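ThiJ/pfpI family protein (Bacillus anthracis, PDB 3EFE) is of unknown function but belongs to the DJ-1/PfpI family, whose relatives include chaperones and proteases, and pairs with a second copy of itself. Local coordinates at residues E96-A101 and M121-T126; Y136-C141 and K145-Y150; A168-A173 and N193-H198; V176-D181 and D186-W191. All coordinates share one frame; numbering follows the deposited sequence.

Interaction 1 of 4, residues E96-A101 and M121-T126; sequences ERIGQA and MGYLDT
Tyr123 drives its phenol end against the backbone of helix 92-104 at Gly99, and this is where the contact is tightest. The evidence lies in the distances around one glycine: Tyr123 OH is 3.1 Å from Gly99 CA, and Tyr123 CZ is 3.3 Å from that same CA. With no side chain at Gly99, the ring can reach the main chain itself. Tyr123 OH is also 3.1 Å from Gly99 N, but the angle is poor for a bond, and that N-H is instead given to Glu96 O within the helix (N to O 3.0 Å). The hydroxyl finds its partner one step earlier, in a hydrogen bond with Leu95 O. Beside it, Ile98 crosses the tyrosine side chain at about a right angle, and its CG2, set anti to the backbone N, touches Tyr123 CE2 at 3.8 Å. The helix is the connection of a beta-alpha-beta unit between the parallel strands 77-80 and 107-111, and Ile98 also packs on Leu78 and Leu80 of the first of these. On the tyrosine side, the loop leaves helix 113-119 through a Schellman motif at Gly122 (phi 95°), followed by a type I turn that closes with Asp125 N on Gly122 O at 3.1 Å. Met121 CB lies 3.7 Å above one face of the Tyr123 ring, towards its rim. The loose side belongs to Glu96, which is exposed and whose CB points away from segment 121-126; the side chain comes no nearer than 5.2 Å to it.

Interaction 2 of 4, residues Y136-C141 and K145-Y150; sequences YTKMVC and KGEKFY
Lys138 and Glu147 carry this contact between them, and its ionic part is a single salt bridge, with Lys138 NZ 2.9 Å from Glu147 OE2. The ammonium reaches that oxygen from above the carboxylate plane, 46° out of it, and Glu147 OE1 stays 4.0 Å from Lys138 NZ, so the grip is one-sided and not bidentate. Glu135 OE2 adds only a long, weak ion pair to the same lysine.

The second component is van der Waals contact of the lysine methylenes with the same carboxylate oxygen. A bend at chi3 (-88°) folds the end of the lysine so that Lys138 CD and Lys138 CE, like NZ, lie against Glu147 OE2 (3.2 and 3.3 Å). Glu147 is extended beyond CG, its CG placed anti to the backbone N, and the two side chains together bridge the 8.1 Å between Lys138 CA and Glu147 CA.

The loop has its own ties: Gly146 O is hydrogen-bonded to His129 NE2 and Tyr150 OH to Ser131 OG, while the Tyr150 and His129 rings meet at about 85°. The bridge thus spans the surface between helix 134-140, which Thr137 ties to Asp116 of helix 113-119, and the loop leading on to strand 155-158.

Interaction 3 of 4, residues A168-A173 and N193-H198; sequences APLEFA and NLNKTH
Leu170 sets its two methyls around the base of Asn195: Leu170 CD2 is 3.5 Å from Asn195 CB, and Leu170 CD1 is 3.6 Å from that same carbon. CD1 reaches further, to the main chain, lying 3.5 Å from Lys196 N, and also brushes the aliphatic part of Lys196. At the polar flank Lys196 NZ donates to Glu171 OE2 in a salt bridge of 3.1 Å, meeting the oxygen on its syn side and close to the carboxylate plane. Both partners are bent at chi2 (76° in Glu171, 67° in Lys196), which brings the two charged ends together although neither CB is aimed across the gap.

In the next shell, Glu171 OE2 is also hydrogen-bonded to Tyr192 OH, so two groups hold this one oxygen and would probably favour its ionised form. The amide of Asn195 is turned back to its own helix, ND2 bonding Trp191 O, and the leucine meets Asn195 at its CB. Beyond lies the second subunit: its His198 packs on Glu171 and Lys196, and its Glu171 OE1 makes a weak hydrogen bond with His198 NE2. The short helical segments run antiparallel, at 171° between their directions and with axes 10.8 Å apart, the arrangement of an antiparallel helical hairpin, here placed at a dimer interface.

Interaction 4 of 4, residues V176-D181 and D186-W191; sequences VLKKID and DALHSW
Leu188 places CG opposite its backbone N (chi1 -168°), which throws both its methyls across towards Leu177 and Lys178. Leu177 is less regular: chi1 of -102° and a nearly eclipsed chi2 of 3° lie outside the staggered positions, so its branch is either strained or imprecisely modelled. That conformation carries Leu177 CD2 over one face of the Trp191 indole, 4.1 Å from Trp191 CH2, with the two side chains at about a right angle.

The Leu188 fork does the closest work. Leu188 CD1 lies 3.5 Å from Leu177 CB, while Leu188 CD2 presses on Lys178 CB at 3.4 Å, tighter than an ordinary carbon contact. Lys178 CG and Lys178 CD each follow at 3.9 Å from Leu188 CD2, so the stem of the lysine covers the leucine while its ammonium end runs off towards solvent. All the contacts across the pair are apolar; the Trp191 NE1 group is turned elsewhere, to a weak hydrogen bond with Glu27.

After Lys179 the first helix ends in a Schellman motif at Asp181, whose N bonds Lys178 O at 3.2 Å, and a short connection reverses the chain into the second helix. The resulting hairpin of helices 169-179 and 185-197 lies between two further helices: Leu177 packs on Leu24 and Leu28 of helix 18-30, whereas Ala187 and Ser190 rest on helix 201-209.

The four contacts fall into two pairs. Interactions 1 and 2 adjoin, their centres 14 Å apart, joined by a probable hydrogen bond from Lys145 N to Asp125 OD1 (2.8 Å) and by Phe149 packing on Asp125 and Thr126. Interactions 3 and 4 are successive levels of one helix pair, their centres 11 Å apart, with interaction 4 nearer the turn; the Trp191 ring links them, its CH2 being 3.6 Å from Leu170 CD2. Interactions 1 and 3 lie on opposite sides of the chain's centre, about 28 Å between centres. In relatives the reactive cysteine sits between the equivalents of strand 107-111 and helix 113-119, within the stretch that interaction 1 brackets.

Interaction 1 of 4, residues E96-A101 and M121-T126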
loop_
_atom_site.group_PDB
_atom_site.type_symbol
_atom_site.label_atom_id
_atom_site.label_comp_id
_atom_site.label_asym_id
_atom_site.label_seq_id
_atom_site.Cartn_x
_atom_site.Cartn_y
_atom_site.Cartn_z
ATOM N N GLU D 96 3.550 -24.915 -6.471
ATOM C CA GLU D 96 3.550 -25.988 -7.474
ATOM C C GLU D 96 2.702 -25.577 -8.641
ATOM O O GLU D 96 3.140 -25.674 -9.804
ATOM C CB GLU D 96 3.136 -27.326 -6.856
ATOM C CG GLU D 96 4.259 -27.807 -5.820
ATOM C CD GLU D 96 3.979 -29.140 -5.021
ATOM O OE1 GLU D 96 2.819 -29.688 -5.063
ATOM O OE2 GLU D 96 4.915 -29.596 -4.299
ATOM N N ARG D 97 1.532 -25.036 -8.298
ATOM C CA ARG D 97 0.507 -24.532 -9.225
ATOM C C ARG D 97 1.009 -23.406 -10.044
ATOM O O ARG D 97 0.494 -23.184 -11.091
ATOM C CB ARG D 97 -0.695 -23.970 -8.453
ATOM C CG ARG D 97 -1.430 -24.924 -7.505
ATOM C CD ARG D 97 -2.579 -25.695 -8.145
ATOM N NE ARG D 97 -3.290 -24.893 -9.134
ATOM C CZ ARG D 97 -4.446 -24.235 -8.968
ATOM N NH1 ARG D 97 -5.157 -24.291 -7.852
ATOM N NH2 ARG D 97 -4.907 -23.536 -9.988
ATOM N N ILE D 98 1.972 -22.659 -9.521
ATOM C CA ILE D 98 2.520 -21.486 -10.203
ATOM C C ILE D 98 3.303 -21.970 -11.402
ATOM O O ILE D 98 3.399 -21.272 -12.439
ATOM C CB ILE D 98 3.443 -20.594 -9.254
ATOM C CG1 ILE D 98 2.595 -19.697 -8.349
ATOM C CG2 ILE D 98 4.402 -19.712 -10.059
ATOM C CD1 ILE D 98 3.174 -19.444 -6.893
ATOM N N GLY D 99 3.894 -23.154 -11.242
ATOM C CA GLY D 99 4.672 -23.770 -12.292
ATOM C C GLY D 99 3.825 -24.036 -13.490
ATOM O O GLY D 99 4.266 -23.765 -14.601
ATOM N N GLN D 100 2.619 -24.569 -13.249
ATOM C CA GLN D 100 1.645 -24.892 -14.318
ATOM C C GLN D 100 1.053 -23.605 -14.872
ATOM O O GLN D 100 0.973 -23.437 -16.087
ATOM C CB GLN D 100 0.447 -25.730 -13.805
ATOM C CG GLN D 100 0.776 -26.943 -12.891
ATOM C CD GLN D 100 -0.440 -27.387 -12.027
ATOM O OE1 GLN D 100 -0.275 -28.008 -10.940
ATOM N NE2 GLN D 100 -1.669 -27.037 -12.493
ATOM N N ALA D 101 0.598 -22.722 -13.967
ATOM C CA ALA D 101 0.105 -21.406 -14.373
ATOM C C ALA D 101 1.052 -20.806 -15.371
ATOM O O ALA D 101 0.624 -20.332 -16.375
ATOM C CB ALA D 101 -0.060 -20.468 -13.181
ATOM N N MET D 121 12.259 -22.571 -6.850
ATOM C CA MET D 121 11.502 -23.670 -7.507
ATOM C C MET D 121 12.027 -23.926 -8.933
ATOM O O MET D 121 11.560 -24.835 -9.648
ATOM C CB MET D 121 10.002 -23.382 -7.486
ATOM C CG MET D 121 9.452 -23.368 -6.136
ATOM S SD MET D 121 8.856 -24.954 -5.592
ATOM C CE MET D 121 9.164 -24.658 -3.887
ATOM N N GLY D 122 13.047 -23.160 -9.294
ATOM C CA GLY D 122 13.699 -23.256 -10.590
ATOM C C GLY D 122 13.169 -22.280 -11.599
ATOM O O GLY D 122 13.719 -22.161 -12.741
ATOM N N TYR D 123 12.082 -21.571 -11.236
ATOM C CA TYR D 123 11.309 -20.866 -12.301
ATOM C C TYR D 123 11.989 -19.616 -12.855
ATOM O O TYR D 123 11.622 -19.175 -13.944
ATOM C CB TYR D 123 9.919 -20.481 -11.862
ATOM C CG TYR D 123 9.007 -21.534 -11.244
ATOM C CD1 TYR D 123 8.849 -22.771 -11.798
ATOM C CD2 TYR D 123 8.202 -21.215 -10.141
ATOM C CE1 TYR D 123 7.934 -23.691 -11.254
ATOM C CE2 TYR D 123 7.309 -22.128 -9.592
ATOM C CZ TYR D 123 7.164 -23.353 -10.182
ATOM O OH TYR D 123 6.280 -24.267 -9.642
ATOM N N LEU D 124 12.961 -19.044 -12.145
ATOM C CA LEU D 124 13.731 -17.862 -12.632
ATOM C C LEU D 124 15.095 -18.248 -13.316
ATOM O O LEU D 124 15.994 -17.417 -13.603
ATOM C CB LEU D 124 13.990 -16.901 -11.447
ATOM C CG LEU D 124 12.843 -16.438 -10.518
ATOM C CD1 LEU D 124 13.359 -15.397 -9.557
ATOM C CD2 LEU D 124 11.599 -15.860 -11.252
ATOM N N ASP D 125 15.266 -19.548 -13.515
ATOM C CA ASP D 125 16.525 -20.082 -14.024
ATOM C C ASP D 125 16.741 -19.632 -15.414
ATOM O O ASP D 125 17.889 -19.466 -15.773
ATOM C CB ASP D 125 16.556 -21.617 -13.981
ATOM C CG ASP D 125 16.867 -22.146 -12.604
ATOM O OD1 ASP D 125 17.008 -21.303 -11.699
ATOM O OD2 ASP D 125 16.961 -23.382 -12.412
ATOM N N THR D 126 15.659 -19.408 -16.191
ATOM C CA THR D 126 15.814 -18.975 -17.580
ATOM C C THR D 126 14.861 -17.831 -17.961
ATOM O O THR D 126 14.553 -17.633 -19.152
ATOM C CB THR D 126 15.742 -20.178 -18.576
ATOM O OG1 THR D 126 14.745 -21.120 -18.139
ATOM C CG2 THR D 126 17.138 -20.915 -18.671
#

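Interaction 2 of 4, residues Y136-C141 and K145-Y150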
loop_
_atom_site.group_PDB
_atom_site.type_symbol
_atom_site.label_atom_id
_atom_site.label_comp_id
_atom_site.label_asym_id
_atom_site.label_seq_id
_atom_site.Cartn_x
_atom_site.Cartn_y
_atom_site.Cartn_z
ATOM N N TYR D 136 21.683 -12.426 -1.385
ATOM C CA TYR D 136 20.803 -13.024 -0.430
ATOM C C TYR D 136 19.974 -14.093 -1.135
ATOM O O TYR D 136 19.742 -15.132 -0.571
ATOM C CB TYR D 136 19.959 -11.938 0.249
ATOM C CG TYR D 136 19.062 -12.465 1.346
ATOM C CD1 TYR D 136 19.590 -12.925 2.556
ATOM C CD2 TYR D 136 17.669 -12.545 1.168
ATOM C CE1 TYR D 136 18.743 -13.445 3.574
ATOM C CE2 TYR D 136 16.830 -13.057 2.146
ATOM C CZ TYR D 136 17.363 -13.483 3.365
ATOM O OH TYR D 136 16.508 -14.011 4.318
ATOM N N THR D 137 19.552 -13.858 -2.379
ATOM C CA THR D 137 18.717 -14.820 -3.072
ATOM C C THR D 137 19.541 -16.097 -3.274
ATOM O O THR D 137 19.013 -17.165 -3.080
ATOM C CB THR D 137 18.209 -14.282 -4.487
ATOM O OG1 THR D 137 17.399 -13.109 -4.326
ATOM C CG2 THR D 137 17.444 -15.350 -5.282
ATOM N N LYS D 138 20.809 -15.985 -3.684
ATOM C CA LYS D 138 21.623 -17.170 -3.850
ATOM C C LYS D 138 21.787 -17.923 -2.520
ATOM O O LYS D 138 21.546 -19.112 -2.487
ATOM C CB LYS D 138 23.013 -16.874 -4.463
ATOM C CG LYS D 138 22.938 -15.957 -5.631
ATOM C CD LYS D 138 24.109 -16.099 -6.506
ATOM C CE LYS D 138 25.236 -15.193 -6.073
ATOM N NZ LYS D 138 26.549 -15.674 -6.507
ATOM N N MET D 139 22.122 -17.240 -1.419
ATOM C CA MET D 139 22.293 -17.928 -0.135
ATOM C C MET D 139 21.052 -18.664 0.213
ATOM O O MET D 139 21.100 -19.774 0.734
ATOM C CB MET D 139 22.571 -16.973 1.006
ATOM C CG MET D 139 22.475 -17.682 2.479
ATOM S SD MET D 139 22.705 -16.424 3.678
ATOM C CE MET D 139 21.252 -15.530 3.659
ATOM N N VAL D 140 19.870 -18.046 -0.045
ATOM C CA VAL D 140 18.610 -18.496 0.567
ATOM C C VAL D 140 17.857 -19.495 -0.342
ATOM O O VAL D 140 16.945 -20.167 0.139
ATOM C CB VAL D 140 17.840 -17.201 1.044
ATOM C CG1 VAL D 140 16.532 -17.456 1.566
ATOM C CG2 VAL D 140 18.708 -16.451 1.992
ATOM N N CYS D 141 18.349 -19.587 -1.598
ATOM C CA CYS D 141 17.752 -20.443 -2.634
ATOM C C CYS D 141 18.770 -21.430 -3.280
ATOM O O CYS D 141 19.340 -21.151 -4.363
ATOM C CB CYS D 141 17.151 -19.590 -3.751
ATOM S SG CYS D 141 15.992 -18.363 -3.170
ATOM N N LYS D 145 19.355 -21.264 -10.215
ATOM C CA LYS D 145 20.467 -21.288 -11.188
ATOM C C LYS D 145 20.357 -20.165 -12.240
ATOM O O LYS D 145 20.905 -20.260 -13.383
ATOM C CB LYS D 145 20.525 -22.670 -11.874
ATOM C CG LYS D 145 20.703 -23.894 -10.948
ATOM C CD LYS D 145 20.309 -25.203 -11.683
ATOM C CE LYS D 145 20.067 -26.412 -10.745
ATOM N NZ LYS D 145 20.955 -26.415 -9.519
ATOM N N GLY D 146 19.681 -19.079 -11.847
ATOM C CA GLY D 146 19.306 -18.015 -12.776
ATOM C C GLY D 146 20.168 -16.807 -12.662
ATOM O O GLY D 146 19.823 -15.802 -13.169
ATOM N N GLU D 147 21.310 -16.885 -12.016
ATOM C CA GLU D 147 22.124 -15.680 -11.807
ATOM C C GLU D 147 22.453 -14.873 -13.043
ATOM O O GLU D 147 22.648 -13.653 -12.980
ATOM C CB GLU D 147 23.443 -16.036 -11.132
ATOM C CG GLU D 147 24.142 -14.772 -10.639
ATOM C CD GLU D 147 25.493 -14.961 -9.976
ATOM O OE1 GLU D 147 26.312 -14.010 -10.158
ATOM O OE2 GLU D 147 25.706 -15.998 -9.282
ATOM N N LYS D 148 22.569 -15.562 -14.169
ATOM C CA LYS D 148 22.922 -14.959 -15.455
ATOM C C LYS D 148 21.803 -13.972 -15.914
ATOM O O LYS D 148 22.096 -12.878 -16.448
ATOM C CB LYS D 148 23.175 -16.127 -16.466
ATOM C CG LYS D 148 23.409 -15.791 -17.899
ATOM C CD LYS D 148 24.852 -15.421 -18.137
ATOM C CE LYS D 148 25.064 -14.949 -19.622
ATOM N NZ LYS D 148 25.211 -16.056 -20.640
ATOM N N PHE D 149 20.550 -14.399 -15.669
ATOM C CA PHE D 149 19.287 -13.725 -16.016
ATOM C C PHE D 149 18.822 -12.587 -15.112
ATOM O O PHE D 149 17.893 -11.832 -15.471
ATOM C CB PHE D 149 18.179 -14.773 -16.095
ATOM C CG PHE D 149 18.358 -15.696 -17.259
ATOM C CD1 PHE D 149 17.843 -15.349 -18.525
ATOM C CD2 PHE D 149 19.126 -16.872 -17.131
ATOM C CE1 PHE D 149 18.065 -16.180 -19.636
ATOM C CE2 PHE D 149 19.345 -17.707 -18.229
ATOM C CZ PHE D 149 18.807 -17.361 -19.485
ATOM N N TYR D 150 19.496 -12.459 -13.984
ATOM C CA TYR D 150 19.252 -11.478 -12.997
ATOM C C TYR D 150 19.671 -10.081 -13.399
ATOM O O TYR D 150 20.809 -9.862 -13.767
ATOM C CB TYR D 150 19.996 -11.864 -11.685
ATOM C CG TYR D 150 19.623 -11.008 -10.485
ATOM C CD1 TYR D 150 18.724 -11.471 -9.545
ATOM C CD2 TYR D 150 20.164 -9.716 -10.311
ATOM C CE1 TYR D 150 18.347 -10.693 -8.443
ATOM C CE2 TYR D 150 19.801 -8.941 -9.248
ATOM C CZ TYR D 150 18.881 -9.442 -8.309
ATOM O OH TYR D 150 18.514 -8.683 -7.245
#

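Interaction 3 of 4, residues A168-A173 and N193-H198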
loop_
_atom_site.group_PDB
_atom_site.type_symbol
_atom_site.label_atom_id
_atom_site.label_comp_id
_atom_site.label_asym_id
_atom_site.label_seq_id
_atom_site.Cartn_x
_atom_site.Cartn_y
_atom_site.Cartn_z
ATOM N N ALA D 168 10.070 -1.240 -4.402
ATOM C CA ALA D 168 9.655 -0.680 -5.685
ATOM C C ALA D 168 8.201 -1.080 -6.048
ATOM O O ALA D 168 7.949 -1.602 -7.145
ATOM C CB ALA D 168 10.644 -1.167 -6.784
ATOM N N PRO D 169 7.214 -0.786 -5.155
ATOM C CA PRO D 169 5.814 -1.109 -5.514
ATOM C C PRO D 169 5.171 -0.345 -6.696
ATOM O O PRO D 169 4.266 -0.889 -7.366
ATOM C CB PRO D 169 5.053 -0.869 -4.219
ATOM C CG PRO D 169 5.948 -0.102 -3.332
ATOM C CD PRO D 169 7.323 -0.177 -3.813
ATOM N N LEU D 170 5.586 0.901 -6.949
ATOM C CA LEU D 170 5.046 1.708 -8.075
ATOM C C LEU D 170 5.531 1.173 -9.364
ATOM O O LEU D 170 4.760 1.117 -10.355
ATOM C CB LEU D 170 5.570 3.129 -8.044
ATOM C CG LEU D 170 4.750 4.375 -7.727
ATOM C CD1 LEU D 170 5.536 5.686 -8.118
ATOM C CD2 LEU D 170 3.365 4.301 -8.402
ATOM N N GLU D 171 6.843 0.891 -9.407
ATOM C CA GLU D 171 7.472 0.270 -10.563
ATOM C C GLU D 171 6.874 -1.126 -10.856
ATOM O O GLU D 171 6.630 -1.472 -12.025
ATOM C CB GLU D 171 9.018 0.112 -10.354
ATOM C CG GLU D 171 9.771 1.353 -10.523
ATOM C CD GLU D 171 9.641 2.301 -9.341
ATOM O OE1 GLU D 171 9.211 1.900 -8.183
ATOM O OE2 GLU D 171 10.021 3.475 -9.600
ATOM N N PHE D 172 6.730 -1.925 -9.791
ATOM C CA PHE D 172 6.029 -3.202 -9.840
ATOM C C PHE D 172 4.645 -3.032 -10.469
ATOM O O PHE D 172 4.295 -3.751 -11.397
ATOM C CB PHE D 172 5.956 -3.804 -8.449
ATOM C CG PHE D 172 5.236 -5.167 -8.355
ATOM C CD1 PHE D 172 5.715 -6.286 -9.050
ATOM C CD2 PHE D 172 4.116 -5.320 -7.560
ATOM C CE1 PHE D 172 5.097 -7.503 -8.911
ATOM C CE2 PHE D 172 3.463 -6.545 -7.466
ATOM C CZ PHE D 172 3.998 -7.651 -8.078
ATOM N N ALA D 173 3.883 -2.077 -9.977
ATOM C CA ALA D 173 2.476 -1.837 -10.409
ATOM C C ALA D 173 2.446 -1.382 -11.863
ATOM O O ALA D 173 1.624 -1.815 -12.648
ATOM C CB ALA D 173 1.793 -0.795 -9.483
ATOM N N ASN D 193 4.553 8.934 -13.335
ATOM C CA ASN D 193 5.267 10.190 -13.011
ATOM C C ASN D 193 4.657 11.023 -11.915
ATOM O O ASN D 193 5.384 11.654 -11.175
ATOM C CB ASN D 193 5.466 11.075 -14.249
ATOM C CG ASN D 193 6.509 10.538 -15.237
ATOM O OD1 ASN D 193 7.429 9.814 -14.896
ATOM N ND2 ASN D 193 6.368 10.953 -16.480
ATOM N N LEU D 194 3.336 11.052 -11.823
ATOM C CA LEU D 194 2.621 11.805 -10.769
ATOM C C LEU D 194 2.954 11.188 -9.400
ATOM O O LEU D 194 3.363 11.872 -8.473
ATOM C CB LEU D 194 1.109 11.782 -11.003
ATOM C CG LEU D 194 0.189 12.374 -9.938
ATOM C CD1 LEU D 194 0.407 13.885 -9.776
ATOM C CD2 LEU D 194 -1.285 11.977 -10.208
ATOM N N ASN D 195 2.776 9.882 -9.301
ATOM C CA ASN D 195 3.045 9.181 -8.089
ATOM C C ASN D 195 4.518 9.253 -7.658
ATOM O O ASN D 195 4.801 9.414 -6.505
ATOM C CB ASN D 195 2.536 7.726 -8.212
ATOM C CG ASN D 195 1.034 7.620 -8.080
ATOM O OD1 ASN D 195 0.527 7.641 -6.979
ATOM N ND2 ASN D 195 0.318 7.516 -9.185
ATOM N N LYS D 196 5.447 9.167 -8.592
ATOM C CA LYS D 196 6.882 9.179 -8.334
ATOM C C LYS D 196 7.394 10.590 -7.965
ATOM O O LYS D 196 8.146 10.811 -7.014
ATOM C CB LYS D 196 7.584 8.683 -9.583
ATOM C CG LYS D 196 9.077 8.280 -9.424
ATOM C CD LYS D 196 9.259 7.013 -8.524
ATOM C CE LYS D 196 10.699 6.639 -8.401
ATOM N NZ LYS D 196 10.920 5.495 -7.436
ATOM N N THR D 197 6.933 11.560 -8.716
ATOM C CA THR D 197 7.491 12.920 -8.783
ATOM C C THR D 197 6.655 13.928 -8.027
ATOM O O THR D 197 7.153 14.958 -7.629
ATOM C CB THR D 197 7.565 13.219 -10.319
ATOM O OG1 THR D 197 8.823 12.712 -10.831
ATOM C CG2 THR D 197 7.272 14.614 -10.702
ATOM N N HIS D 198 5.366 13.627 -7.874
ATOM C CA HIS D 198 4.308 14.537 -7.349
ATOM C C HIS D 198 4.145 15.835 -8.092
ATOM O O HIS D 198 3.588 16.749 -7.535
ATOM C CB HIS D 198 4.468 14.865 -5.860
ATOM C CG HIS D 198 4.835 13.688 -5.025
ATOM N ND1 HIS D 198 4.401 12.417 -5.313
ATOM C CD2 HIS D 198 5.606 13.592 -3.921
ATOM C CE1 HIS D 198 4.905 11.577 -4.445
ATOM N NE2 HIS D 198 5.672 12.260 -3.611
#

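Interaction 4 of 4, residues V176-D181 and D186-W191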
loop_
_atom_site.group_PDB
_atom_site.type_symbol
_atom_site.label_atom_id
_atom_site.label_comp_id
_atom_site.label_asym_id
_atom_site.label_seq_id
_atom_site.Cartn_x
_atom_site.Cartn_y
_atom_site.Cartn_z
ATOM N N VAL D 176 3.195 -4.412 -14.188
ATOM C CA VAL D 176 2.038 -5.317 -14.309
ATOM C C VAL D 176 0.986 -4.681 -15.170
ATOM O O VAL D 176 0.447 -5.316 -16.081
ATOM C CB VAL D 176 1.411 -5.716 -12.949
ATOM C CG1 VAL D 176 0.163 -6.594 -13.142
ATOM C CG2 VAL D 176 2.409 -6.436 -12.162
ATOM N N LEU D 177 0.751 -3.400 -14.918
ATOM C CA LEU D 177 -0.325 -2.639 -15.568
ATOM C C LEU D 177 -0.111 -2.602 -17.078
ATOM O O LEU D 177 -1.049 -2.772 -17.840
ATOM C CB LEU D 177 -0.403 -1.223 -14.984
ATOM C CG LEU D 177 -1.487 -0.815 -13.949
ATOM C CD1 LEU D 177 -2.462 -1.896 -13.453
ATOM C CD2 LEU D 177 -0.926 -0.010 -12.817
ATOM N N LYS D 178 1.145 -2.378 -17.461
ATOM C CA LYS D 178 1.618 -2.380 -18.808
ATOM C C LYS D 178 1.541 -3.762 -19.430
ATOM O O LYS D 178 1.062 -3.885 -20.497
ATOM C CB LYS D 178 3.050 -1.918 -18.809
ATOM C CG LYS D 178 3.671 -1.653 -20.159
ATOM C CD LYS D 178 4.976 -0.921 -19.814
ATOM C CE LYS D 178 5.801 -0.542 -21.010
ATOM N NZ LYS D 178 6.453 -1.789 -21.632
ATOM N N LYS D 179 1.993 -4.802 -18.754
ATOM C CA LYS D 179 1.907 -6.153 -19.324
ATOM C C LYS D 179 0.476 -6.474 -19.705
ATOM O O LYS D 179 0.263 -6.940 -20.772
ATOM C CB LYS D 179 2.476 -7.229 -18.338
ATOM C CG LYS D 179 2.505 -8.711 -18.825
ATOM C CD LYS D 179 3.493 -8.957 -20.001
ATOM C CE LYS D 179 2.921 -9.966 -21.148
ATOM N NZ LYS D 179 3.828 -10.197 -22.444
ATOM N N ILE D 180 -0.506 -6.246 -18.821
ATOM C CA ILE D 180 -1.914 -6.601 -19.105
ATOM C C ILE D 180 -2.723 -5.605 -19.962
ATOM O O ILE D 180 -3.917 -5.843 -20.280
ATOM C CB ILE D 180 -2.680 -6.964 -17.801
ATOM C CG1 ILE D 180 -2.975 -5.736 -16.913
ATOM C CG2 ILE D 180 -1.878 -8.042 -16.972
ATOM C CD1 ILE D 180 -4.006 -6.031 -15.890
ATOM N N ASP D 181 -2.078 -4.492 -20.314
ATOM C CA ASP D 181 -2.556 -3.542 -21.331
ATOM C C ASP D 181 -3.950 -2.943 -21.052
ATOM O O ASP D 181 -4.885 -2.975 -21.885
ATOM C CB ASP D 181 -2.505 -4.180 -22.710
ATOM C CG ASP D 181 -2.470 -3.136 -23.825
ATOM O OD1 ASP D 181 -1.726 -2.146 -23.639
ATOM O OD2 ASP D 181 -3.167 -3.309 -24.858
ATOM N N ASP D 186 0.270 6.656 -22.519
ATOM C CA ASP D 186 0.133 8.049 -21.928
ATOM C C ASP D 186 -0.382 8.118 -20.502
ATOM O O ASP D 186 0.155 8.799 -19.672
ATOM C CB ASP D 186 -0.865 8.870 -22.750
ATOM C CG ASP D 186 -0.272 9.397 -24.013
ATOM O OD1 ASP D 186 0.945 9.147 -24.212
ATOM O OD2 ASP D 186 -1.014 10.069 -24.786
ATOM N N ALA D 187 -1.476 7.442 -20.246
ATOM C CA ALA D 187 -2.007 7.376 -18.938
ATOM C C ALA D 187 -1.032 6.626 -17.999
ATOM O O ALA D 187 -0.855 7.050 -16.872
ATOM C CB ALA D 187 -3.484 6.755 -18.956
ATOM N N LEU D 188 -0.364 5.558 -18.444
ATOM C CA LEU D 188 0.551 4.828 -17.563
ATOM C C LEU D 188 1.791 5.612 -17.202
ATOM O O LEU D 188 2.264 5.564 -16.051
ATOM C CB LEU D 188 0.939 3.460 -18.164
ATOM C CG LEU D 188 1.650 2.453 -17.249
ATOM C CD1 LEU D 188 0.753 1.889 -16.194
ATOM C CD2 LEU D 188 2.298 1.343 -18.029
ATOM N N HIS D 189 2.337 6.340 -18.170
ATOM C CA HIS D 189 3.484 7.250 -17.913
ATOM C C HIS D 189 3.204 8.461 -16.998
ATOM O O HIS D 189 3.999 8.787 -16.116
ATOM C CB HIS D 189 4.180 7.679 -19.234
ATOM C CG HIS D 189 4.864 6.540 -19.931
ATOM N ND1 HIS D 189 5.591 5.577 -19.241
ATOM C CD2 HIS D 189 4.938 6.201 -21.239
ATOM C CE1 HIS D 189 6.050 4.680 -20.098
ATOM N NE2 HIS D 189 5.690 5.049 -21.319
ATOM N N SER D 190 2.090 9.128 -17.222
ATOM C CA SER D 190 1.693 10.238 -16.390
ATOM C C SER D 190 1.272 9.789 -14.967
ATOM O O SER D 190 1.546 10.495 -13.992
ATOM C CB SER D 190 0.569 11.007 -17.096
ATOM O OG SER D 190 -0.533 10.143 -17.327
ATOM N N TRP D 191 0.595 8.640 -14.877
ATOM C CA TRP D 191 0.250 8.001 -13.606
ATOM C C TRP D 191 1.558 7.675 -12.825
ATOM O O TRP D 191 1.741 8.037 -11.693
ATOM C CB TRP D 191 -0.546 6.713 -13.835
ATOM C CG TRP D 191 -0.846 6.006 -12.590
ATOM C CD1 TRP D 191 -1.845 6.294 -11.720
ATOM C CD2 TRP D 191 -0.126 4.912 -11.998
ATOM N NE1 TRP D 191 -1.805 5.470 -10.643
ATOM C CE2 TRP D 191 -0.783 4.586 -10.794
ATOM C CE3 TRP D 191 1.008 4.178 -12.363
ATOM C CZ2 TRP D 191 -0.343 3.556 -9.945
ATOM C CZ3 TRP D 191 1.425 3.163 -11.542
ATOM C CH2 TRP D 191 0.759 2.853 -10.352
#